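PDB 5IM3: ribonucleoside-diphosphate reductase from Pseudomonas aeruginosa, which probably catalyses the reduction of ribonucleoside diphosphates to 2'-deoxyribonucleoside diphosphates for DNA synthesis, and binds dATP as an allosteric ligand. Local coordinates for residues 169-174 against 246-251; 663-668 against 783-788; 701-706 against 761-766. All blocks are in the same frame, centred on the assembly; numbering follows the deposited sequence.

Contact 1: residues 169-174 against 246-251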
loop_
_atom_site.group_PDB
_atom_site.type_symbol
_atom_site.label_atom_id
_atom_site.label_comp_id
_atom_site.label_asym_id
_atom_site.label_seq_id
_atom_site.Cartn_x
_atom_site.Cartn_y
_atom_site.Cartn_z
ATOM N N ILE A 169 27.338 33.935 44.868
ATOM C CA ILE A 169 27.676 33.616 43.485
ATOM C C ILE A 169 29.140 33.212 43.375
ATOM O O ILE A 169 29.506 32.419 42.499
ATOM C CB ILE A 169 27.341 34.793 42.546
ATOM C CG1 ILE A 169 28.316 35.952 42.745
ATOM C CG2 ILE A 169 25.911 35.263 42.757
ATOM C CD1 ILE A 169 29.388 36.031 41.672
ATOM N N SER A 170 29.997 33.733 44.254
ATOM C CA SER A 170 31.400 33.334 44.240
ATOM C C SER A 170 31.566 31.928 44.800
ATOM O O SER A 170 32.243 31.084 44.201
ATOM C CB SER A 170 32.243 34.333 45.032
ATOM O OG SER A 170 33.615 33.980 44.984
ATOM N N GLU A 171 30.953 31.655 45.953
ATOM C CA GLU A 171 30.957 30.301 46.488
ATOM C C GLU A 171 30.269 29.318 45.549
ATOM O O GLU A 171 30.504 28.110 45.653
ATOM C CB GLU A 171 30.291 30.281 47.868
ATOM C CG GLU A 171 31.051 31.079 48.932
ATOM C CD GLU A 171 30.414 31.001 50.312
ATOM O OE1 GLU A 171 29.261 30.528 50.420
ATOM O OE2 GLU A 171 31.074 31.414 51.292
ATOM N N ALA A 172 29.431 29.808 44.629
ATOM C CA ALA A 172 28.777 28.934 43.662
ATOM C C ALA A 172 29.689 28.613 42.482
ATOM O O ALA A 172 29.714 27.471 42.010
ATOM C CB ALA A 172 27.482 29.576 43.165
ATOM N N CYS A 173 30.435 29.604 41.987
ATOM C CA CYS A 173 31.394 29.385 40.910
ATOM C C CYS A 173 32.694 28.765 41.401
ATOM O O CYS A 173 33.614 28.573 40.598
ATOM C CB CYS A 173 31.700 30.705 40.197
ATOM S SG CYS A 173 30.334 31.359 39.211
ATOM N N GLU A 174 32.786 28.451 42.689
ATOM C CA GLU A 174 34.018 27.933 43.262
ATOM C C GLU A 174 34.380 26.584 42.652
ATOM O O GLU A 174 33.539 25.687 42.548
ATOM C CB GLU A 174 33.857 27.808 44.777
ATOM C CG GLU A 174 35.082 27.299 45.507
ATOM C CD GLU A 174 34.858 27.216 47.003
ATOM O OE1 GLU A 174 33.707 27.428 47.439
ATOM O OE2 GLU A 174 35.829 26.941 47.740
ATOM N N THR A 246 24.594 31.133 54.181
ATOM C CA THR A 246 25.374 30.875 52.981
ATOM C C THR A 246 25.938 29.457 53.030
ATOM O O THR A 246 25.733 28.711 53.990
ATOM C CB THR A 246 26.502 31.902 52.834
ATOM O OG1 THR A 246 27.387 31.811 53.957
ATOM C CG2 THR A 246 25.943 33.315 52.744
ATOM N N HIS A 247 26.673 29.083 51.983
ATOM C CA HIS A 247 27.204 27.729 51.880
ATOM C C HIS A 247 28.229 27.439 52.971
ATOM O O HIS A 247 27.979 26.613 53.852
ATOM C CB HIS A 247 27.828 27.491 50.505
ATOM C CG HIS A 247 28.521 26.170 50.385
ATOM N ND1 HIS A 247 29.881 26.058 50.190
ATOM C CD2 HIS A 247 28.045 24.903 50.457
ATOM C CE1 HIS A 247 30.213 24.781 50.135
ATOM N NE2 HIS A 247 29.117 24.058 50.294
ATOM N N HIS A 248 29.391 28.097 52.923
ATOM C CA HIS A 248 30.427 27.825 53.915
ATOM C C HIS A 248 29.942 28.073 55.337
ATOM O O HIS A 248 30.558 27.579 56.287
ATOM C CB HIS A 248 31.670 28.665 53.626
ATOM C CG HIS A 248 32.469 28.169 52.461
ATOM N ND1 HIS A 248 32.379 28.728 51.205
ATOM C CD2 HIS A 248 33.362 27.155 52.359
ATOM C CE1 HIS A 248 33.189 28.086 50.381
ATOM N NE2 HIS A 248 33.796 27.128 51.056
ATOM N N GLU A 249 28.854 28.826 55.503
ATOM C CA GLU A 249 28.220 28.946 56.808
ATOM C C GLU A 249 27.612 27.626 57.269
ATOM O O GLU A 249 27.353 27.460 58.466
ATOM C CB GLU A 249 27.149 30.035 56.754
ATOM C CG GLU A 249 26.885 30.731 58.075
ATOM C CD GLU A 249 25.960 31.924 57.919
ATOM O OE1 GLU A 249 25.095 32.131 58.797
ATOM O OE2 GLU A 249 26.091 32.649 56.909
ATOM N N MET A 250 27.382 26.684 56.349
ATOM C CA MET A 250 26.888 25.361 56.713
ATOM C C MET A 250 27.928 24.521 57.435
ATOM O O MET A 250 27.570 23.494 58.021
ATOM C CB MET A 250 26.423 24.602 55.469
ATOM C CG MET A 250 25.146 25.126 54.861
ATOM S SD MET A 250 23.761 25.034 56.009
ATOM C CE MET A 250 23.680 26.750 56.499
ATOM N N ALA A 251 29.200 24.919 57.399
ATOM C CA ALA A 251 30.229 24.156 58.093
ATOM C C ALA A 251 29.911 24.010 59.575
ATOM O O ALA A 251 30.292 23.010 60.194
ATOM C CB ALA A 251 31.590 24.826 57.902
#

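Contact 2: residues 663-668 against 783-788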
loop_
_atom_site.group_PDB
_atom_site.type_symbol
_atom_site.label_atom_id
_atom_site.label_comp_id
_atom_site.label_asym_id
_atom_site.label_seq_id
_atom_site.Cartn_x
_atom_site.Cartn_y
_atom_site.Cartn_z
ATOM N N MET A 663 25.708 1.787 37.522
ATOM C CA MET A 663 25.230 2.878 36.686
ATOM C C MET A 663 26.413 3.754 36.304
ATOM O O MET A 663 27.506 3.644 36.866
ATOM C CB MET A 663 24.133 3.695 37.385
ATOM C CG MET A 663 24.516 4.260 38.742
ATOM S SD MET A 663 23.206 5.298 39.427
ATOM C CE MET A 663 23.918 5.749 41.004
ATOM N N GLY A 664 26.181 4.629 35.326
ATOM C CA GLY A 664 27.249 5.441 34.782
ATOM C C GLY A 664 28.173 4.705 33.840
ATOM O O GLY A 664 29.300 5.156 33.618
ATOM N N PHE A 665 27.724 3.584 33.271
ATOM C CA PHE A 665 28.591 2.791 32.402
ATOM C C PHE A 665 28.974 3.572 31.152
ATOM O O PHE A 665 30.151 3.643 30.784
ATOM C CB PHE A 665 27.898 1.481 32.025
ATOM C CG PHE A 665 28.763 0.550 31.224
ATOM C CD1 PHE A 665 29.628 -0.329 31.855
ATOM C CD2 PHE A 665 28.717 0.559 29.840
ATOM C CE1 PHE A 665 30.427 -1.184 31.122
ATOM C CE2 PHE A 665 29.516 -0.292 29.101
ATOM C CZ PHE A 665 30.370 -1.166 29.745
ATOM N N GLN A 666 27.986 4.164 30.478
ATOM C CA GLN A 666 28.277 4.944 29.281
ATOM C C GLN A 666 29.219 6.096 29.602
ATOM O O GLN A 666 30.166 6.362 28.854
ATOM C CB GLN A 666 26.973 5.457 28.665
ATOM C CG GLN A 666 27.143 6.465 27.530
ATOM C CD GLN A 666 27.693 5.844 26.260
ATOM O OE1 GLN A 666 26.947 5.550 25.328
ATOM N NE2 GLN A 666 29.004 5.647 26.216
ATOM N N ASP A 667 28.983 6.784 30.721
ATOM C CA ASP A 667 29.867 7.871 31.121
ATOM C C ASP A 667 31.255 7.356 31.484
ATOM O O ASP A 667 32.252 8.047 31.251
ATOM C CB ASP A 667 29.254 8.636 32.293
ATOM C CG ASP A 667 28.018 9.422 31.893
ATOM O OD1 ASP A 667 27.610 9.333 30.715
ATOM O OD2 ASP A 667 27.448 10.121 32.757
ATOM N N ALA A 668 31.343 6.149 32.046
ATOM C CA ALA A 668 32.652 5.565 32.314
ATOM C C ALA A 668 33.400 5.276 31.019
ATOM O O ALA A 668 34.628 5.400 30.966
ATOM C CB ALA A 668 32.502 4.291 33.145
ATOM N N GLN A 783 22.354 6.208 32.616
ATOM C CA GLN A 783 21.481 5.163 33.140
ATOM C C GLN A 783 22.147 3.795 33.046
ATOM O O GLN A 783 22.557 3.372 31.961
ATOM C CB GLN A 783 20.159 5.147 32.374
ATOM C CG GLN A 783 19.472 6.497 32.267
ATOM C CD GLN A 783 18.918 6.975 33.589
ATOM O OE1 GLN A 783 18.947 6.251 34.585
ATOM N NE2 GLN A 783 18.401 8.199 33.608
ATOM N N SER A 784 22.236 3.105 34.186
ATOM C CA SER A 784 22.722 1.728 34.289
ATOM C C SER A 784 23.751 1.372 33.218
ATOM O O SER A 784 24.898 1.826 33.286
ATOM C CB SER A 784 21.542 0.753 34.244
ATOM O OG SER A 784 20.760 0.945 33.083
ATOM N N ILE A 785 23.361 0.550 32.242
ATOM C CA ILE A 785 24.232 0.129 31.152
ATOM C C ILE A 785 23.764 0.696 29.821
ATOM O O ILE A 785 24.234 0.261 28.764
ATOM C CB ILE A 785 24.338 -1.404 31.081
ATOM C CG1 ILE A 785 22.942 -2.039 31.094
ATOM C CG2 ILE A 785 25.185 -1.931 32.227
ATOM C CD1 ILE A 785 22.942 -3.550 30.970
ATOM N N GLU A 786 22.849 1.660 29.844
ATOM C CA GLU A 786 22.264 2.164 28.613
ATOM C C GLU A 786 23.281 3.001 27.839
ATOM O O GLU A 786 24.006 3.805 28.434
ATOM C CB GLU A 786 21.034 3.021 28.917
ATOM C CG GLU A 786 19.898 2.279 29.611
ATOM C CD GLU A 786 19.051 1.474 28.645
ATOM O OE1 GLU A 786 19.028 1.819 27.445
ATOM O OE2 GLU A 786 18.409 0.495 29.087
ATOM N N PRO A 787 23.358 2.846 26.521
ATOM C CA PRO A 787 24.031 3.863 25.713
ATOM C C PRO A 787 23.215 5.142 25.717
ATOM O O PRO A 787 21.994 5.122 25.874
ATOM C CB PRO A 787 24.087 3.234 24.317
ATOM C CG PRO A 787 22.927 2.292 24.293
ATOM C CD PRO A 787 22.819 1.753 25.689
ATOM N N THR A 788 23.905 6.268 25.568
ATOM C CA THR A 788 23.223 7.554 25.517
ATOM C C THR A 788 22.113 7.515 24.477
ATOM O O THR A 788 22.353 7.191 23.310
ATOM C CB THR A 788 24.226 8.664 25.185
ATOM O OG1 THR A 788 25.272 8.669 26.163
ATOM C CG2 THR A 788 23.545 10.031 25.165
HETATM O O HOH W 1 24.981 4.039 30.986
#

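Contact 3: residues 701-706 against 761-766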
loop_
_atom_site.group_PDB
_atom_site.type_symbol
_atom_site.label_atom_id
_atom_site.label_comp_id
_atom_site.label_asym_id
_atom_site.label_seq_id
_atom_site.Cartn_x
_atom_site.Cartn_y
_atom_site.Cartn_z
ATOM N N CYS A 701 30.884 -12.984 51.979
ATOM C CA CYS A 701 31.590 -13.877 52.893
ATOM C C CYS A 701 31.904 -13.180 54.212
ATOM O O CYS A 701 31.878 -13.809 55.276
ATOM C CB CYS A 701 32.881 -14.387 52.248
ATOM S SG CYS A 701 32.666 -15.381 50.756
ATOM N N ASP A 702 32.219 -11.883 54.162
ATOM C CA ASP A 702 32.537 -11.154 55.386
ATOM C C ASP A 702 31.312 -11.020 56.283
ATOM O O ASP A 702 31.417 -11.144 57.508
ATOM C CB ASP A 702 33.105 -9.776 55.046
ATOM C CG ASP A 702 34.385 -9.852 54.236
ATOM O OD1 ASP A 702 34.996 -10.942 54.185
ATOM O OD2 ASP A 702 34.782 -8.821 53.653
ATOM N N LEU A 703 30.143 -10.765 55.691
ATOM C CA LEU A 703 28.915 -10.706 56.480
ATOM C C LEU A 703 28.572 -12.069 57.068
ATOM O O LEU A 703 28.060 -12.154 58.191
ATOM C CB LEU A 703 27.764 -10.183 55.622
ATOM C CG LEU A 703 27.953 -8.775 55.051
ATOM C CD1 LEU A 703 26.781 -8.411 54.154
ATOM C CD2 LEU A 703 28.119 -7.740 56.163
ATOM N N ALA A 704 28.852 -13.147 56.332
ATOM C CA ALA A 704 28.606 -14.484 56.863
ATOM C C ALA A 704 29.461 -14.752 58.094
ATOM O O ALA A 704 29.013 -15.411 59.040
ATOM C CB ALA A 704 28.879 -15.534 55.789
ATOM N N ASP A 705 30.699 -14.251 58.099
ATOM C CA ASP A 705 31.557 -14.423 59.266
ATOM C C ASP A 705 31.025 -13.655 60.467
ATOM O O ASP A 705 31.203 -14.092 61.610
ATOM C CB ASP A 705 32.982 -13.970 58.942
ATOM C CG ASP A 705 33.621 -14.788 57.835
ATOM O OD1 ASP A 705 33.294 -15.986 57.709
ATOM O OD2 ASP A 705 34.459 -14.233 57.095
ATOM N N GLU A 706 30.364 -12.522 60.231
ATOM C CA GLU A 706 29.893 -11.651 61.302
ATOM C C GLU A 706 28.455 -11.946 61.708
ATOM O O GLU A 706 28.112 -11.840 62.889
ATOM C CB GLU A 706 30.016 -10.187 60.865
ATOM C CG GLU A 706 29.556 -9.173 61.904
ATOM C CD GLU A 706 29.561 -7.753 61.371
ATOM O OE1 GLU A 706 30.283 -7.486 60.384
ATOM O OE2 GLU A 706 28.835 -6.906 61.932
ATOM N N ILE A 761 28.232 -17.866 52.843
ATOM C CA ILE A 761 28.019 -16.466 52.506
ATOM C C ILE A 761 26.672 -16.034 53.069
ATOM O O ILE A 761 25.829 -16.854 53.440
ATOM C CB ILE A 761 28.087 -16.177 50.988
ATOM C CG1 ILE A 761 27.019 -16.952 50.222
ATOM C CG2 ILE A 761 29.464 -16.511 50.453
ATOM C CD1 ILE A 761 26.973 -16.573 48.758
ATOM N N ARG A 762 26.486 -14.719 53.124
ATOM C CA ARG A 762 25.348 -14.123 53.803
ATOM C C ARG A 762 24.118 -14.000 52.916
ATOM O O ARG A 762 23.010 -13.845 53.441
ATOM C CB ARG A 762 25.748 -12.738 54.333
ATOM C CG ARG A 762 24.656 -11.952 55.044
ATOM C CD ARG A 762 24.157 -12.651 56.295
ATOM N NE ARG A 762 23.221 -11.806 57.028
ATOM C CZ ARG A 762 22.558 -12.183 58.114
ATOM N NH1 ARG A 762 22.721 -13.404 58.602
ATOM N NH2 ARG A 762 21.732 -11.335 58.710
ATOM N N ASN A 763 24.277 -14.082 51.594
ATOM C CA ASN A 763 23.202 -13.752 50.669
ATOM C C ASN A 763 23.135 -14.776 49.544
ATOM O O ASN A 763 24.161 -15.119 48.949
ATOM C CB ASN A 763 23.409 -12.349 50.092
ATOM C CG ASN A 763 23.668 -11.310 51.164
ATOM O OD1 ASN A 763 24.815 -10.941 51.429
ATOM N ND2 ASN A 763 22.601 -10.830 51.787
ATOM N N SER A 764 21.921 -15.250 49.246
ATOM C CA SER A 764 21.741 -16.251 48.197
ATOM C C SER A 764 22.015 -15.674 46.816
ATOM O O SER A 764 22.518 -16.383 45.937
ATOM C CB SER A 764 20.321 -16.822 48.249
ATOM O OG SER A 764 19.355 -15.800 48.075
ATOM N N ASN A 765 21.678 -14.406 46.604
ATOM C CA ASN A 765 21.971 -13.697 45.370
ATOM C C ASN A 765 22.544 -12.336 45.736
ATOM O O ASN A 765 22.156 -11.738 46.746
ATOM C CB ASN A 765 20.716 -13.539 44.490
ATOM C CG ASN A 765 20.266 -14.853 43.861
ATOM O OD1 ASN A 765 20.594 -15.145 42.710
ATOM N ND2 ASN A 765 19.505 -15.644 44.613
ATOM N N ILE A 766 23.478 -11.849 44.915
ATOM C CA ILE A 766 24.240 -10.642 45.216
ATOM C C ILE A 766 23.957 -9.531 44.212
ATOM O O ILE A 766 23.733 -8.378 44.592
ATOM C CB ILE A 766 25.755 -10.932 45.275
ATOM C CG1 ILE A 766 26.068 -12.216 46.050
ATOM C CG2 ILE A 766 26.469 -9.752 45.915
ATOM C CD1 ILE A 766 25.874 -12.102 47.525
#

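Contact 1: residues 169-174 against 246-251
E171, on the last turns of helix 162-173, faces the backbone of H247 and H248 with 7.1 Å between the E171 and H247 CA atoms, a spacing that the E171 side chain bridges to reach the turn's backbone and the H248 ring. The helix belongs to the second ATP cone, and its partner is a type I beta turn from H247 to M250 that leads into helix 250-267. One carboxylate joins the helix to the start of this turn. OE1 of E171 lies before two peptide groups and receives a weak bond from each, H247 N at 3.4 Å and H248 N at 3.5 Å. OE2 takes the stronger bond, from H248 ND1 at 3.0 Å with a donor angle of 151°. OE2 lies near the plane of the H248 ring, yet the ring nitrogen comes down on OE2 from above the carboxylate, 81° out of its plane. The H248 ring is further covered on one face by H247, whose ND1 sits 3.8 Å above the plane of the H248 ring, over its centre. H247 itself looks elsewhere for its polar partner: NE2 bonds to the carbonyl oxygen of H289. R225 of helix 219-239 donates to both A172 O and E174 O. A second carboxylate, that of E174, also approaches H248, and the pair could favour a protonated imidazole. With CG anti to the backbone N (chi1 -179°) and an extended chain, E174 meets the ring tip to tip; its OE1, buried here without a hydrogen-bond partner in the model, lies 3.1 Å from H248 CE1.

Contact 2: residues 663-668 against 783-788
F665 and Q666, on the first turn of helix 665-672, meet the loop 783-788 in a buried contact of the barrel domain, made by backbone groups, one water and the side chain of Q666. S784 O is central. F665 N gives it a weak hydrogen bond of 3.3 Å, and the CA-H of M663 points at the same oxygen, with M663 CA 3.6 Å from S784 O. A water binds the next residue along: it accepts from Q666 N at 3.1 Å and lies 2.7 Å from both Q783 O and E786 O, the ends of a type II' beta turn. The helix start thus faces a set of loop carbonyls. In the ten-stranded alpha-beta barrel of this enzyme, strand 659-663 passes directly into the helix through G664, its N-cap residue, whose backbone has positive phi. Q666 extends the contact along the loop. The turn about CB-CG (chi2 71°) swings CD off the extended path, and OE1 accepts from T788 N at 3.1 Å in a nearly straight bond (164°), in the carbonyl plane and on a lone pair. The two side chains cross at about a right angle, with T788 OG1 3.2 Å from Q666 CG; that hydroxyl is hydrogen-bonded to Y670 OH. F665 CB packs 3.3 Å from S784 O and also touches I785, while the ring leads away to a cation-pi contact with R866 and to the ring of F684.

Contact 3: residues 701-706 against 761-766
C701 starts the contact against I761. Its CB points away from the loop, but SG, anti to the carbonyl carbon (chi1 -63°), still reaches I761 CG2 at 3.4 Å, a close apolar approach. Two residues on, L703 lays its CB against the aliphatic root of R762, 3.5 Å from R762 CB and 3.6 Å from R762 CG. Its CD1 approaches N763 more loosely, and the L703 side chain also packs on V631, R632 and D635 of helix 620-640. A704 follows, presenting just a methyl group to the loop backbone: CB is 3.5 Å from both CA and C of I761. The main chains run close here, with C701 CA 4.4 Å from I761 CA and A704 CA 4.5 Å from R762 CA. No hydrogen bond joins the two segments, but S700, one residue earlier on the same helix, bonds the R762 backbone and gives its OG to N763 OD1. R762 NE forms a salt bridge with D635, and NH1 bonds to G708 O. What results is a helix-on-loop contact of the ribonucleotide reductase barrel domain, joining helix 679-707 to the loop between helices 751-757 and 773-779.

Contact 1 closes before contact 2 opens in the sequence, whereas contact 3 is nested inside the loop that contact 2 closes; helices 665-672 and 679-707, which carry them, follow each other in the chain. Centres of contacts 2 and 3 are 28 Å apart, with nearest atoms about 13 Å apart, and both lie in the barrel domain. Contact 1 stands 31 Å from contact 2 and 43 Å from contact 3, centre to centre. None of the three includes a dATP-binding residue. Two dATP molecules occupy the first ATP cone, while contact 1 involves the second; a further dATP pocket, with D380, L382, R410 and K417, lies in the barrel domain that holds contacts 2 and 3.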